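Side-chain contacts in glycine oxidase (Bacillus cereus ATCC 14579, PDB 7CYX), which probably catalyses the FAD-dependent oxidation of glycine by oxygen and water to glyoxylate, ammonium and hydrogen peroxide in the pathway to thiamine diphosphate: residues Y123-G127 with D128-E132; P135-S138 with E139-G143; G191-S195 with E196-T200. One frame throughout, in Å; residues are numbered along the deposited sequence.

How the interactions relate
Interactions 1 and 2 are neighbours, their centres 8 Å apart, and together they cover the chain from strand 123-126 through a short helix and a turn to strand 143-147. R131 NE lies 2.9 Å from S138 O and G127 N lies 2.9 Å from I142 O, both probably hydrogen bonds, so the helix and the turn are sewn together. Both lie away from the FAD-binding residues. Interaction 3 is centred 57 Å from interaction 1, across the chain's centre; the T194 side chain there comes to about 7 Å from bound FAD.

Interaction 1 (Y123-G127 with D128-E132); sequences YFLTG and DHVRE
A bend about the CG-CD bond of R131 (chi3 -109°) swings its guanidinium back over G127, while V130, with CG1 anti to its backbone N (chi1 172°), offers CG2 to the strand. As modelled, one face of the guanidinium receives G127 O, which sits over its centre, 3.3 Å from R131 CZ. At the edge, in plane, D128 OD1 forms a salt bridge with R131 NH1 at 3.0 Å; E139 gives the same nitrogen a second carboxylate, and NE turns to S138. V130 CG2 packs on L125 CB at 3.7 Å, where strand 123-126 runs into helix 127-133. T126 occupies the N-cap position, yet no capping bond comes from its side chain; its CG2 methyl approaches the H129 ring obliquely. The backbone takes over: T126 O accepts a nearly straight bond from V130 N (2.9 Å, 170°) and a weak one from H129 N. One residue on, R131 N donates to G127 O at 3.1 Å. G127 O thus meets both an amide and the face of a cation, and the negative charge of D128, in the first helical turn, would probably be favoured by the positive end of the helix dipole and by R131.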
loop_
_atom_site.group_PDB
_atom_site.type_symbol
_atom_site.label_atom_id
_atom_site.label_comp_id
_atom_site.label_asym_id
_atom_site.label_seq_id
_atom_site.Cartn_x
_atom_site.Cartn_y
_atom_site.Cartn_z
ATOM N N TYR A 123 -2.289 5.171 -30.874
ATOM C CA TYR A 123 -3.218 4.695 -31.924
ATOM C C TYR A 123 -4.571 5.372 -31.755
ATOM O O TYR A 123 -5.045 5.499 -30.641
ATOM C CB TYR A 123 -3.396 3.178 -31.821
ATOM C CG TYR A 123 -2.096 2.423 -31.823
ATOM C CD1 TYR A 123 -1.474 2.082 -33.009
ATOM C CD2 TYR A 123 -1.458 2.108 -30.642
ATOM C CE1 TYR A 123 -0.262 1.421 -33.026
ATOM C CE2 TYR A 123 -0.245 1.448 -30.638
ATOM C CZ TYR A 123 0.355 1.108 -31.834
ATOM O OH TYR A 123 1.556 0.474 -31.830
ATOM N N PHE A 124 -5.171 5.795 -32.855
ATOM C CA PHE A 124 -6.510 6.402 -32.738
ATOM C C PHE A 124 -7.519 5.267 -32.732
ATOM O O PHE A 124 -7.415 4.373 -33.559
ATOM C CB PHE A 124 -6.820 7.352 -33.891
ATOM C CG PHE A 124 -8.271 7.742 -33.942
ATOM C CD1 PHE A 124 -8.751 8.782 -33.174
ATOM C CD2 PHE A 124 -9.169 7.024 -34.704
ATOM C CE1 PHE A 124 -10.088 9.121 -33.207
ATOM C CE2 PHE A 124 -10.505 7.372 -34.746
ATOM C CZ PHE A 124 -10.961 8.419 -33.993
ATOM N N LEU A 125 -8.456 5.316 -31.798
ATOM C CA LEU A 125 -9.476 4.258 -31.714
ATOM C C LEU A 125 -10.844 4.858 -31.974
ATOM O O LEU A 125 -11.090 5.997 -31.617
ATOM C CB LEU A 125 -9.453 3.657 -30.314
ATOM C CG LEU A 125 -8.532 2.465 -30.128
ATOM C CD1 LEU A 125 -7.095 2.918 -30.162
ATOM C CD2 LEU A 125 -8.834 1.788 -28.810
ATOM N N THR A 126 -11.696 4.042 -32.559
ATOM C CA THR A 126 -13.097 4.394 -32.827
ATOM C C THR A 126 -13.884 4.182 -31.527
ATOM O O THR A 126 -13.409 3.457 -30.662
ATOM C CB THR A 126 -13.557 3.512 -33.986
ATOM O OG1 THR A 126 -14.530 4.219 -34.741
ATOM C CG2 THR A 126 -14.104 2.182 -33.533
ATOM N N GLY A 127 -15.049 4.803 -31.388
ATOM C CA GLY A 127 -15.861 4.609 -30.177
ATOM C C GLY A 127 -16.104 3.144 -29.899
ATOM O O GLY A 127 -15.879 2.721 -28.784
ATOM N N ASP A 128 -16.497 2.392 -30.919
ATOM C CA ASP A 128 -16.754 0.962 -30.771
ATOM C C ASP A 128 -15.473 0.205 -30.377
ATOM O O ASP A 128 -15.535 -0.748 -29.604
ATOM C CB ASP A 128 -17.381 0.393 -32.050
ATOM C CG ASP A 128 -18.812 0.839 -32.308
ATOM O OD1 ASP A 128 -19.379 1.583 -31.462
ATOM O OD2 ASP A 128 -19.354 0.438 -33.356
ATOM N N HIS A 129 -14.308 0.620 -30.886
ATOM C CA HIS A 129 -13.055 -0.131 -30.642
ATOM C C HIS A 129 -12.610 0.124 -29.196
ATOM O O HIS A 129 -12.159 -0.819 -28.513
ATOM C CB HIS A 129 -11.982 0.141 -31.722
ATOM C CG HIS A 129 -12.293 -0.479 -33.053
ATOM N ND1 HIS A 129 -12.096 0.182 -34.254
ATOM C CD2 HIS A 129 -12.805 -1.688 -33.380
ATOM C CE1 HIS A 129 -12.472 -0.587 -35.252
ATOM N NE2 HIS A 129 -12.914 -1.737 -34.743
ATOM N N VAL A 130 -12.810 1.364 -28.718
ATOM C CA VAL A 130 -12.589 1.709 -27.298
ATOM C C VAL A 130 -13.418 0.748 -26.437
ATOM O O VAL A 130 -12.897 0.049 -25.557
ATOM C CB VAL A 130 -12.957 3.174 -26.982
ATOM C CG1 VAL A 130 -12.901 3.464 -25.486
ATOM C CG2 VAL A 130 -12.094 4.175 -27.737
ATOM N N ARG A 131 -14.714 0.696 -26.746
ATOM C CA ARG A 131 -15.693 -0.015 -25.930
ATOM C C ARG A 131 -15.449 -1.527 -25.913
ATOM O O ARG A 131 -15.921 -2.197 -24.997
ATOM C CB ARG A 131 -17.109 0.283 -26.431
ATOM C CG ARG A 131 -17.875 1.255 -25.547
ATOM C CD ARG A 131 -19.135 1.778 -26.208
ATOM N NE ARG A 131 -18.934 3.176 -26.538
ATOM C CZ ARG A 131 -18.910 3.666 -27.766
ATOM N NH1 ARG A 131 -19.283 2.907 -28.784
ATOM N NH2 ARG A 131 -18.507 4.910 -27.960
ATOM N N GLU A 132 -14.770 -2.064 -26.941
ATOM C CA GLU A 132 -14.334 -3.466 -26.932
ATOM C C GLU A 132 -13.305 -3.629 -25.812
ATOM O O GLU A 132 -13.377 -4.584 -25.043
ATOM C CB GLU A 132 -13.775 -3.914 -28.291
ATOM C CG GLU A 132 -14.687 -4.877 -29.060
ATOM C CD GLU A 132 -14.664 -6.359 -28.662
ATOM O OE1 GLU A 132 -15.698 -7.054 -28.878
ATOM O OE2 GLU A 132 -13.615 -6.843 -28.157
#

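Interaction 2 (P135-S138 with E139-G143); sequences PYLS and ESIIG
S138 and I141 are the ends of a type I beta turn that reverses the chain between helix 127-133 and strand 143-147, and an ST turn is built on its first residue. The closing backbone bond, I141 N to S138 O, is weak at 3.4 Å, so the serine hydroxyl matters. With OG anti to the backbone N (chi1 166°), S138 reaches forward and accepts S140 N at 2.7 Å, an angle of 158° at the hydrogen.

I141, at the end of the turn, can be traced from its root. Its CB lies 3.8 Å from S138 O, and CG1 stays beside the same carbonyl at 3.9 Å. CD1, at the tip, keeps to that carbonyl, 3.7 Å from S138 O, and also meets the L137 side chain obliquely, 3.6 Å from its CD2 and 3.7 Å from its CB, so that L137 is touched near its root as well as at one branch. L137 also rests on V130 of the helix.

Beyond the turn, I142 and G143 both face A99 in a classic beta bulge, through which the loop enters the sheet beside strand 95-99. S140 ties the turn to other parts of the fold: its OG is hydrogen-bonded to Q100 NE2, with a weak bond to T290 O, and it lies 2.8 Å from S138 OG.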
loop_
_atom_site.group_PDB
_atom_site.type_symbol
_atom_site.label_atom_id
_atom_site.label_comp_id
_atom_site.label_asym_id
_atom_site.label_seq_id
_atom_site.Cartn_x
_atom_site.Cartn_y
_atom_site.Cartn_z
ATOM N N PRO A 135 -15.417 -1.847 -21.756
ATOM C CA PRO A 135 -16.842 -1.949 -22.066
ATOM C C PRO A 135 -17.785 -1.082 -21.219
ATOM O O PRO A 135 -18.907 -0.804 -21.660
ATOM C CB PRO A 135 -17.154 -3.444 -21.872
ATOM C CG PRO A 135 -16.095 -3.940 -20.903
ATOM C CD PRO A 135 -14.872 -3.084 -21.168
ATOM N N TYR A 136 -17.351 -0.626 -20.039
ATOM C CA TYR A 136 -18.270 0.186 -19.217
ATOM C C TYR A 136 -18.310 1.632 -19.727
ATOM O O TYR A 136 -19.094 2.443 -19.231
ATOM C CB TYR A 136 -17.933 0.084 -17.732
ATOM C CG TYR A 136 -18.279 -1.244 -17.101
ATOM C CD1 TYR A 136 -19.537 -1.480 -16.572
ATOM C CD2 TYR A 136 -17.337 -2.256 -17.018
ATOM C CE1 TYR A 136 -19.846 -2.680 -15.961
ATOM C CE2 TYR A 136 -17.639 -3.474 -16.436
ATOM C CZ TYR A 136 -18.902 -3.689 -15.909
ATOM O OH TYR A 136 -19.202 -4.889 -15.323
ATOM N N LEU A 137 -17.508 1.947 -20.748
ATOM C CA LEU A 137 -17.428 3.312 -21.205
ATOM C C LEU A 137 -18.683 3.637 -22.016
ATOM O O LEU A 137 -19.252 2.771 -22.662
ATOM C CB LEU A 137 -16.137 3.548 -21.992
ATOM C CG LEU A 137 -14.925 3.917 -21.139
ATOM C CD1 LEU A 137 -13.623 3.865 -21.933
ATOM C CD2 LEU A 137 -15.090 5.294 -20.523
ATOM N N SER A 138 -19.117 4.896 -21.887
ATOM C CA SER A 138 -20.340 5.461 -22.461
ATOM C C SER A 138 -20.408 5.213 -23.967
ATOM O O SER A 138 -19.399 5.303 -24.646
ATOM C CB SER A 138 -20.394 6.945 -22.184
ATOM O OG SER A 138 -21.379 7.605 -22.975
ATOM N N GLU A 139 -21.630 4.998 -24.465
ATOM C CA GLU A 139 -21.923 5.013 -25.899
ATOM C C GLU A 139 -21.664 6.411 -26.488
ATOM O O GLU A 139 -21.540 6.541 -27.703
ATOM C CB GLU A 139 -23.355 4.537 -26.164
ATOM C CG GLU A 139 -23.558 3.049 -25.905
ATOM C CD GLU A 139 -22.947 2.099 -26.936
ATOM O OE1 GLU A 139 -23.132 0.878 -26.793
ATOM O OE2 GLU A 139 -22.301 2.576 -27.901
ATOM N N SER A 140 -21.554 7.457 -25.652
ATOM C CA SER A 140 -21.336 8.827 -26.177
ATOM C C SER A 140 -19.922 9.012 -26.746
ATOM O O SER A 140 -19.684 9.959 -27.487
ATOM C CB SER A 140 -21.623 9.874 -25.135
ATOM O OG SER A 140 -20.558 9.990 -24.200
ATOM N N ILE A 141 -18.960 8.169 -26.359
ATOM C CA ILE A 141 -17.564 8.332 -26.846
ATOM C C ILE A 141 -17.498 7.947 -28.340
ATOM O O ILE A 141 -17.889 6.837 -28.697
ATOM C CB ILE A 141 -16.605 7.491 -25.984
ATOM C CG1 ILE A 141 -16.570 8.009 -24.546
ATOM C CG2 ILE A 141 -15.213 7.434 -26.596
ATOM C CD1 ILE A 141 -16.275 6.943 -23.535
ATOM N N ILE A 142 -17.020 8.865 -29.199
ATOM C CA ILE A 142 -17.007 8.643 -30.684
ATOM C C ILE A 142 -15.598 8.251 -31.162
ATOM O O ILE A 142 -15.463 7.593 -32.197
ATOM C CB ILE A 142 -17.542 9.856 -31.477
ATOM C CG1 ILE A 142 -16.667 11.103 -31.331
ATOM C CG2 ILE A 142 -18.989 10.139 -31.117
ATOM C CD1 ILE A 142 -17.036 12.210 -32.282
ATOM N N GLY A 143 -14.566 8.682 -30.422
ATOM C CA GLY A 143 -13.200 8.248 -30.638
ATOM C C GLY A 143 -12.328 8.464 -29.416
ATOM O O GLY A 143 -12.765 8.976 -28.377
#

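Interaction 3 (G191-S195 with E196-T200); sequences GVITS and EGIVT
V192 and V199 hold the hairpin together as an antiparallel hydrogen-bonded pair, and the principle is the familiar one of backbone bonds setting the register that side chains then fill. V199 N reaches V192 O at 3.1 Å in an almost straight bond (176°), while V192 N donates to V199 O at 2.8 Å with a clear bend (137°). Nearer the bend of the hairpin the grip is looser. A type I turn runs from T194 to G197, and the bond that closes it, G197 N to T194 O, is weak at 3.5 Å. The threonine hydroxyl is modelled too close to G197 O, which leaves the placement of both oxygens doubtful. S195, in the turn, sends its OG outside the hairpin to the backbone N of E178.

Packing follows the two faces. On one, V192 and V199 lie side by side, with V192 CG1 3.8 Å from V199 CB; farther along, the T194 side chain crosses V199 at about a right angle, and their CG2 methyls stand 4.0 Å apart. On the other face are I193 and I198, a non-hydrogen-bonded pair. The chain of I198 turns at CG1 (chi2 -66°), which brings CD1 back across the strands to I193 CG1 at 3.5 Å. This face is the more open to solvent, I198 being exposed.

The hairpin forms two strands of a three-stranded antiparallel sheet, completed by strand 179-184, which pairs with strand 189-194 through backbone bonds from G191 and I193. V192 and T194 both touch V179, a residue of the FAD site. Strand 5-10, at the heart of the Rossmann-type sheet, lies against V192 through I10 and against V199 through Y5, while T200 shares a backbone bond with Y5.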
loop_
_atom_site.group_PDB
_atom_site.type_symbol
_atom_site.label_atom_id
_atom_site.label_comp_id
_atom_site.label_asym_id
_atom_site.label_seq_id
_atom_site.Cartn_x
_atom_site.Cartn_y
_atom_site.Cartn_z
ATOM N N GLY A 191 22.741 27.379 8.033
ATOM C CA GLY A 191 21.703 26.621 8.738
ATOM C C GLY A 191 20.317 27.034 8.312
ATOM O O GLY A 191 20.183 27.706 7.294
ATOM N N VAL A 192 19.329 26.654 9.111
ATOM C CA VAL A 192 17.912 26.958 8.797
ATOM C C VAL A 192 17.214 27.272 10.118
ATOM O O VAL A 192 17.500 26.596 11.086
ATOM C CB VAL A 192 17.307 25.763 8.056
ATOM C CG1 VAL A 192 16.450 24.912 8.956
ATOM C CG2 VAL A 192 16.552 26.196 6.823
ATOM N N ILE A 193 16.361 28.297 10.139
ATOM C CA ILE A 193 15.667 28.722 11.390
ATOM C C ILE A 193 14.265 28.121 11.410
ATOM O O ILE A 193 13.469 28.492 10.560
ATOM C CB ILE A 193 15.667 30.254 11.497
ATOM C CG1 ILE A 193 17.095 30.785 11.596
ATOM C CG2 ILE A 193 14.834 30.706 12.674
ATOM C CD1 ILE A 193 17.241 32.230 11.239
ATOM N N THR A 194 13.986 27.258 12.386
ATOM C CA THR A 194 12.701 26.524 12.435
ATOM C C THR A 194 11.903 26.852 13.695
ATOM O O THR A 194 12.380 27.612 14.515
ATOM C CB THR A 194 12.978 25.027 12.356
ATOM O OG1 THR A 194 13.520 24.657 13.614
ATOM C CG2 THR A 194 13.984 24.692 11.285
ATOM N N SER A 195 10.716 26.270 13.817
ATOM C CA SER A 195 9.830 26.502 14.980
ATOM C C SER A 195 10.319 25.691 16.178
ATOM O O SER A 195 9.868 25.947 17.274
ATOM C CB SER A 195 8.435 26.118 14.629
ATOM O OG SER A 195 8.421 24.862 13.993
ATOM N N GLU A 196 11.220 24.746 15.942
ATOM C CA GLU A 196 11.756 23.857 16.991
ATOM C C GLU A 196 13.237 24.165 17.233
ATOM O O GLU A 196 13.927 23.388 17.869
ATOM C CB GLU A 196 11.606 22.385 16.591
ATOM C CG GLU A 196 10.176 21.989 16.257
ATOM C CD GLU A 196 9.220 22.036 17.439
ATOM O OE1 GLU A 196 9.671 21.723 18.548
ATOM O OE2 GLU A 196 8.030 22.372 17.238
ATOM N N GLY A 197 13.710 25.305 16.718
ATOM C CA GLY A 197 15.083 25.744 16.914
ATOM C C GLY A 197 15.881 25.718 15.623
ATOM O O GLY A 197 15.301 25.668 14.520
ATOM N N ILE A 198 17.215 25.768 15.768
ATOM C CA ILE A 198 18.129 25.869 14.632
ATOM C C ILE A 198 18.537 24.466 14.185
ATOM O O ILE A 198 18.745 23.574 15.016
ATOM C CB ILE A 198 19.363 26.735 14.956
ATOM C CG1 ILE A 198 18.968 28.140 15.432
ATOM C CG2 ILE A 198 20.306 26.793 13.759
ATOM C CD1 ILE A 198 18.282 28.995 14.376
ATOM N N VAL A 199 18.642 24.313 12.857
ATOM C CA VAL A 199 19.194 23.142 12.191
ATOM C C VAL A 199 20.415 23.585 11.380
ATOM O O VAL A 199 20.305 24.353 10.444
ATOM C CB VAL A 199 18.128 22.472 11.302
ATOM C CG1 VAL A 199 18.673 21.280 10.527
ATOM C CG2 VAL A 199 16.914 22.065 12.121
ATOM N N THR A 200 21.591 23.097 11.765
ATOM C CA THR A 200 22.823 23.473 11.111
ATOM C C THR A 200 22.983 22.687 9.811
ATOM O O THR A 200 22.899 21.473 9.818
ATOM C CB THR A 200 24.052 23.176 11.970
ATOM O OG1 THR A 200 23.810 23.738 13.253
ATOM C CG2 THR A 200 25.316 23.753 11.375
#